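PDB 6MKB: tumor necrosis factor ligand superfamily member 9 from Mus musculus, which acts as a TNF-family cytokine (4-1BB ligand) that binds the receptor TNFRSF9 and induces proliferation of activated peripheral blood T cells. Local coordinates for residues V86-P91 / R130-L135; Y60-E65 / Q121-K126. All coordinates share one frame; numbering follows the deposited sequence.

Interaction 1. Residues V86-P91 / R130-L135; sequences VLQAKP and RLSVGL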
loop_
_atom_site.group_PDB
_atom_site.type_symbol
_atom_site.label_atom_id
_atom_site.label_comp_id
_atom_site.label_asym_id
_atom_site.label_seq_id
_atom_site.Cartn_x
_atom_site.Cartn_y
_atom_site.Cartn_z
ATOM N N VAL B 86 -12.245 -5.519 -3.419
ATOM C CA VAL B 86 -12.275 -6.808 -2.732
ATOM C C VAL B 86 -11.459 -7.826 -3.512
ATOM O O VAL B 86 -11.785 -8.107 -4.658
ATOM C CB VAL B 86 -13.743 -7.294 -2.504
ATOM C CG1 VAL B 86 -13.777 -8.624 -1.758
ATOM C CG2 VAL B 86 -14.586 -6.247 -1.764
ATOM N N LEU B 87 -10.398 -8.380 -2.888
ATOM C CA LEU B 87 -9.553 -9.404 -3.509
ATOM C C LEU B 87 -10.285 -10.722 -3.459
ATOM O O LEU B 87 -10.574 -11.189 -2.379
ATOM C CB LEU B 87 -8.169 -9.515 -2.823
ATOM C CG LEU B 87 -7.171 -10.537 -3.456
ATOM C CD1 LEU B 87 -6.727 -10.122 -4.847
ATOM C CD2 LEU B 87 -5.973 -10.740 -2.580
ATOM N N GLN B 88 -10.612 -11.297 -4.627
ATOM C CA GLN B 88 -11.346 -12.556 -4.779
ATOM C C GLN B 88 -10.370 -13.669 -5.170
ATOM O O GLN B 88 -9.877 -13.687 -6.292
ATOM C CB GLN B 88 -12.466 -12.387 -5.817
ATOM C CG GLN B 88 -13.472 -11.263 -5.476
ATOM C CD GLN B 88 -14.311 -10.794 -6.652
ATOM O OE1 GLN B 88 -14.026 -11.063 -7.837
ATOM N NE2 GLN B 88 -15.376 -10.076 -6.342
ATOM N N ALA B 89 -10.047 -14.564 -4.226
ATOM C CA ALA B 89 -9.087 -15.656 -4.414
ATOM C C ALA B 89 -9.768 -17.016 -4.592
ATOM O O ALA B 89 -10.702 -17.352 -3.856
ATOM C CB ALA B 89 -8.128 -15.714 -3.236
ATOM N N LYS B 90 -9.287 -17.786 -5.595
ATOM C CA LYS B 90 -9.708 -19.148 -5.943
ATOM C C LYS B 90 -8.475 -20.072 -5.937
ATOM O O LYS B 90 -7.665 -19.983 -6.851
ATOM C CB LYS B 90 -10.395 -19.178 -7.315
ATOM C CG LYS B 90 -11.862 -18.789 -7.305
ATOM C CD LYS B 90 -12.428 -18.742 -8.723
ATOM C CE LYS B 90 -13.613 -17.822 -8.791
ATOM N NZ LYS B 90 -14.051 -17.600 -10.196
ATOM N N PRO B 91 -8.265 -20.932 -4.922
ATOM C CA PRO B 91 -9.102 -21.164 -3.728
ATOM C C PRO B 91 -8.927 -20.039 -2.691
ATOM O O PRO B 91 -8.033 -19.213 -2.802
ATOM C CB PRO B 91 -8.565 -22.500 -3.200
ATOM C CG PRO B 91 -7.108 -22.442 -3.525
ATOM C CD PRO B 91 -7.059 -21.789 -4.896
ATOM N N ARG B 130 -5.903 -18.350 -8.603
ATOM C CA ARG B 130 -6.619 -17.368 -9.415
ATOM C C ARG B 130 -7.076 -16.245 -8.507
ATOM O O ARG B 130 -7.628 -16.492 -7.426
ATOM C CB ARG B 130 -7.802 -18.021 -10.168
ATOM C CG ARG B 130 -7.312 -19.046 -11.164
ATOM C CD ARG B 130 -8.415 -19.865 -11.757
ATOM N NE ARG B 130 -7.925 -20.466 -12.986
ATOM C CZ ARG B 130 -8.054 -19.939 -14.194
ATOM N NH1 ARG B 130 -8.736 -18.811 -14.368
ATOM N NH2 ARG B 130 -7.464 -20.506 -15.235
ATOM N N LEU B 131 -6.780 -15.013 -8.924
ATOM C CA LEU B 131 -7.060 -13.798 -8.180
ATOM C C LEU B 131 -7.773 -12.794 -9.077
ATOM O O LEU B 131 -7.273 -12.447 -10.138
ATOM C CB LEU B 131 -5.721 -13.219 -7.683
ATOM C CG LEU B 131 -5.267 -13.373 -6.219
ATOM C CD1 LEU B 131 -5.534 -14.704 -5.647
ATOM C CD2 LEU B 131 -3.786 -13.116 -6.098
ATOM N N SER B 132 -8.956 -12.373 -8.680
ATOM C CA SER B 132 -9.729 -11.356 -9.378
ATOM C C SER B 132 -10.040 -10.247 -8.353
ATOM O O SER B 132 -9.838 -10.452 -7.149
ATOM C CB SER B 132 -10.986 -11.947 -10.023
ATOM O OG SER B 132 -11.988 -12.308 -9.090
ATOM N N VAL B 133 -10.471 -9.070 -8.815
ATOM C CA VAL B 133 -10.767 -7.957 -7.915
ATOM C C VAL B 133 -12.167 -7.428 -8.196
ATOM O O VAL B 133 -12.483 -7.041 -9.328
ATOM C CB VAL B 133 -9.699 -6.830 -8.033
ATOM C CG1 VAL B 133 -9.993 -5.659 -7.076
ATOM C CG2 VAL B 133 -8.293 -7.383 -7.802
ATOM N N GLY B 134 -12.974 -7.381 -7.156
ATOM C CA GLY B 134 -14.318 -6.842 -7.239
ATOM C C GLY B 134 -14.404 -5.428 -6.715
ATOM O O GLY B 134 -13.835 -5.094 -5.672
ATOM N N LEU B 135 -15.077 -4.574 -7.469
ATOM C CA LEU B 135 -15.382 -3.231 -7.027
ATOM C C LEU B 135 -16.719 -3.312 -6.232
ATOM O O LEU B 135 -17.676 -3.900 -6.723
ATOM C CB LEU B 135 -15.468 -2.278 -8.238
ATOM C CG LEU B 135 -15.985 -0.837 -7.959
ATOM C CD1 LEU B 135 -14.990 -0.015 -7.118
ATOM C CD2 LEU B 135 -16.333 -0.130 -9.255
#

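Interaction 2. Residues Y60-E65 / Q121-K126; sequences YYVFLE and QLLLLK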
loop_
_atom_site.group_PDB
_atom_site.type_symbol
_atom_site.label_atom_id
_atom_site.label_comp_id
_atom_site.label_asym_id
_atom_site.label_seq_id
_atom_site.Cartn_x
_atom_site.Cartn_y
_atom_site.Cartn_z
ATOM N N TYR B 60 3.425 -14.612 -1.407
ATOM C CA TYR B 60 3.337 -13.474 -2.310
ATOM C C TYR B 60 2.916 -12.230 -1.565
ATOM O O TYR B 60 2.046 -12.289 -0.692
ATOM C CB TYR B 60 2.316 -13.733 -3.453
ATOM C CG TYR B 60 2.779 -14.694 -4.526
ATOM C CD1 TYR B 60 2.711 -16.075 -4.332
ATOM C CD2 TYR B 60 3.250 -14.229 -5.752
ATOM C CE1 TYR B 60 3.134 -16.967 -5.317
ATOM C CE2 TYR B 60 3.665 -15.111 -6.749
ATOM C CZ TYR B 60 3.622 -16.482 -6.522
ATOM O OH TYR B 60 4.043 -17.362 -7.495
ATOM N N TYR B 61 3.515 -11.095 -1.932
ATOM C CA TYR B 61 3.109 -9.799 -1.437
ATOM C C TYR B 61 2.059 -9.338 -2.428
ATOM O O TYR B 61 2.392 -9.119 -3.595
ATOM C CB TYR B 61 4.312 -8.867 -1.360
ATOM C CG TYR B 61 4.010 -7.447 -0.927
ATOM C CD1 TYR B 61 3.456 -6.528 -1.815
ATOM C CD2 TYR B 61 4.405 -6.983 0.320
ATOM C CE1 TYR B 61 3.228 -5.208 -1.442
ATOM C CE2 TYR B 61 4.218 -5.658 0.689
ATOM C CZ TYR B 61 3.595 -4.780 -0.181
ATOM O OH TYR B 61 3.385 -3.467 0.189
ATOM N N VAL B 62 0.781 -9.313 -2.023
ATOM C CA VAL B 62 -0.305 -8.921 -2.921
ATOM C C VAL B 62 -0.684 -7.499 -2.573
ATOM O O VAL B 62 -0.732 -7.150 -1.386
ATOM C CB VAL B 62 -1.504 -9.897 -2.845
ATOM C CG1 VAL B 62 -2.476 -9.647 -3.996
ATOM C CG2 VAL B 62 -1.036 -11.345 -2.850
ATOM N N PHE B 63 -0.885 -6.653 -3.597
ATOM C CA PHE B 63 -1.209 -5.246 -3.378
ATOM C C PHE B 63 -2.364 -4.801 -4.258
ATOM O O PHE B 63 -2.572 -5.314 -5.360
ATOM C CB PHE B 63 0.024 -4.340 -3.586
ATOM C CG PHE B 63 0.634 -4.350 -4.970
ATOM C CD1 PHE B 63 0.179 -3.476 -5.961
ATOM C CD2 PHE B 63 1.692 -5.200 -5.277
ATOM C CE1 PHE B 63 0.726 -3.502 -7.251
ATOM C CE2 PHE B 63 2.256 -5.205 -6.560
ATOM C CZ PHE B 63 1.773 -4.355 -7.534
ATOM N N LEU B 64 -3.110 -3.820 -3.727
ATOM C CA LEU B 64 -4.233 -3.111 -4.319
ATOM C C LEU B 64 -4.036 -1.643 -4.094
ATOM O O LEU B 64 -3.669 -1.236 -2.988
ATOM C CB LEU B 64 -5.567 -3.531 -3.709
ATOM C CG LEU B 64 -6.046 -4.964 -3.930
ATOM C CD1 LEU B 64 -7.254 -5.283 -2.996
ATOM C CD2 LEU B 64 -6.434 -5.201 -5.394
ATOM N N GLU B 65 -4.294 -0.837 -5.132
ATOM C CA GLU B 65 -4.244 0.608 -5.008
ATOM C C GLU B 65 -5.460 1.213 -5.699
ATOM O O GLU B 65 -5.578 1.119 -6.912
ATOM C CB GLU B 65 -2.948 1.178 -5.561
ATOM C CG GLU B 65 -2.855 2.671 -5.297
ATOM C CD GLU B 65 -1.497 3.282 -5.541
ATOM O OE1 GLU B 65 -1.385 4.517 -5.376
ATOM O OE2 GLU B 65 -0.551 2.540 -5.899
ATOM N N GLN B 121 -1.058 -7.326 1.552
ATOM C CA GLN B 121 -1.067 -8.482 2.420
ATOM C C GLN B 121 -0.110 -9.536 1.890
ATOM O O GLN B 121 -0.066 -9.776 0.675
ATOM C CB GLN B 121 -2.483 -9.063 2.565
ATOM C CG GLN B 121 -2.674 -9.803 3.890
ATOM C CD GLN B 121 -3.771 -9.156 4.692
ATOM O OE1 GLN B 121 -3.587 -8.082 5.300
ATOM N NE2 GLN B 121 -4.941 -9.759 4.675
ATOM N N LEU B 122 0.630 -10.190 2.803
ATOM C CA LEU B 122 1.493 -11.299 2.458
ATOM C C LEU B 122 0.626 -12.546 2.537
ATOM O O LEU B 122 0.036 -12.817 3.584
ATOM C CB LEU B 122 2.708 -11.351 3.391
ATOM C CG LEU B 122 3.838 -10.344 3.108
ATOM C CD1 LEU B 122 4.697 -10.129 4.355
ATOM C CD2 LEU B 122 4.721 -10.794 1.926
ATOM N N LEU B 123 0.456 -13.245 1.411
ATOM C CA LEU B 123 -0.429 -14.415 1.339
ATOM C C LEU B 123 0.257 -15.661 0.796
ATOM O O LEU B 123 1.047 -15.587 -0.153
ATOM C CB LEU B 123 -1.649 -14.104 0.427
ATOM C CG LEU B 123 -2.616 -12.988 0.871
ATOM C CD1 LEU B 123 -3.448 -12.501 -0.298
ATOM C CD2 LEU B 123 -3.531 -13.452 1.971
ATOM N N LEU B 124 -0.091 -16.817 1.376
ATOM C CA LEU B 124 0.378 -18.109 0.882
ATOM C C LEU B 124 -0.522 -18.522 -0.275
ATOM O O LEU B 124 -1.731 -18.722 -0.091
ATOM C CB LEU B 124 0.394 -19.190 1.970
ATOM C CG LEU B 124 1.494 -19.129 3.019
ATOM C CD1 LEU B 124 1.208 -20.129 4.102
ATOM C CD2 LEU B 124 2.877 -19.364 2.403
ATOM N N LEU B 125 0.050 -18.566 -1.472
ATOM C CA LEU B 125 -0.676 -18.944 -2.681
ATOM C C LEU B 125 -0.177 -20.291 -3.198
ATOM O O LEU B 125 0.984 -20.670 -2.979
ATOM C CB LEU B 125 -0.562 -17.860 -3.772
ATOM C CG LEU B 125 -1.067 -16.434 -3.417
ATOM C CD1 LEU B 125 -0.938 -15.501 -4.611
ATOM C CD2 LEU B 125 -2.516 -16.431 -2.920
ATOM N N LYS B 126 -1.087 -21.027 -3.849
ATOM C CA LYS B 126 -0.878 -22.355 -4.418
ATOM C C LYS B 126 -0.608 -22.247 -5.905
ATOM O O LYS B 126 -0.815 -21.182 -6.495
ATOM C CB LYS B 126 -2.119 -23.235 -4.175
ATOM C CG LYS B 126 -2.651 -23.282 -2.748
ATOM C CD LYS B 126 -1.815 -24.178 -1.857
ATOM C CE LYS B 126 -2.488 -24.579 -0.580
ATOM N NZ LYS B 126 -1.716 -25.659 0.096
#

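Interaction 1. Residues V86-P91 / R130-L135
Gln88 lies across the neighbouring strand and spans Ser132 and Gly134. Gln88 CB sits 3.3 Å from Ser132 OG. CG is anti to the carbonyl carbon (chi1 -58°), and the chain runs on extended. This brings Gln88 CD to 3.7 Å from Gly134 N. The two ends of the amide meet different residues. Gln88 OE1 accepts a hydrogen bond from Ser132 OG at 2.7 Å. The hydroxyl lies in the amide plane on a lone pair of OE1, with a C=O...O angle of 135°. Gln88 NE2 reaches over Gly134, 3.5 Å from Gly134 CA, where no side chain stands in the way. Ser132 OG is in the crowded position between its own N and carbonyl carbon, and this turns it to the amide. OE1 also has a weak hydrogen bond with Thr25 OG1.

The two strands, 80-90 and 129-140, are antiparallel neighbours in the outer sheet of the TNF homology domain, a beta-sandwich jelly roll. The N-to-C directions of the two short segments lie 152° apart. Three hydrogen-bonded pairs, Val86-Gly134, Gln88-Ser132 and Lys90-Arg130, supply six backbone bonds. Lys90 CB and Arg130 CB meet at 4.0 Å. Beyond CB the two chains part, and both charged groups form salt bridges with Glu51; Arg130 has a second one with Glu46.

Leu87, Ala89, Leu131 and Val133 point to the other face. Leu87 CD1 packs obliquely on Leu131 CG at 3.8 Å. Ala89 CB meets Leu131 CD1 at 3.7 Å. Phe159 of strand 149-166, in the facing sheet, packs on Leu87, Leu131 and Val133.

Interaction 2. Residues Y60-E65 / Q121-K126
Tyr60 and Leu125 form the broadest side-chain contact between these strands. They cross at about a right angle. Leu125 CD1 touches ring atom CD1 of Tyr60 at 3.7 Å, and Leu125 CB lies 3.8 Å from the same ring atom. Next along this face, Val62 and Leu123 also cross at about a right angle. Val62 CG2 meets Leu123 CD1 at 3.7 Å. On the other face, Leu122 CD2 packs on Tyr61 CB at 3.8 Å and sits at the edge of the tyrosine ring, near its plane.

Four backbone hydrogen bonds fix this register. Tyr60 pairs with Leu123, and Val62 with Gln121, both as hydrogen-bonded antiparallel pairs. Leu123 N meets Tyr60 O at 2.8 Å, nearly along the C=O axis. Between them, Tyr61 and Leu122 form a non-hydrogen-bonded pair. The segment axes diverge strongly, at 128°, and the backbone pairing is confined to residues 60-62 and 121-123. Leu125 still reaches back to Tyr60 by its side chain.

Further out, Tyr60 OH is hydrogen-bonded to Ser56 O. Val54 packs on both Tyr60 and Leu125. Tyr61 has CG anti to its backbone N (chi1 177°), and its ring stacks on Phe162 of strand 149-166. The ring also meets Phe63 of the second subunit. One face of this strand pair thus packs in the core, and the other meets that subunit. In the TNF homology domain jelly roll the inner sheet normally builds a trimer interface; here it faces a single partner in an unusual dimer.

Overall arrangement
Interaction 1 joins two strands of the outer sheet of the jelly roll, and interaction 2 joins two of the inner sheet. Their centres are about 11 Å apart. The apolar faces meet in the sandwich core: Leu87 packs on Val62 and Leu123, Val133 on Leu64, and Leu131 on Leu125. The remaining faces differ. In 86-91 / 130-135 that face is largely polar and charged, with Gln88, Ser132, Lys90 and Arg130, and the second subunit does not touch the pair. In 60-65 / 121-126 it is largely aromatic and aliphatic, and it meets the second subunit. The chain crosses from the inner to the outer sheet twice here: from strand 58-70 to 80-90, and from 115-125 to 129-140.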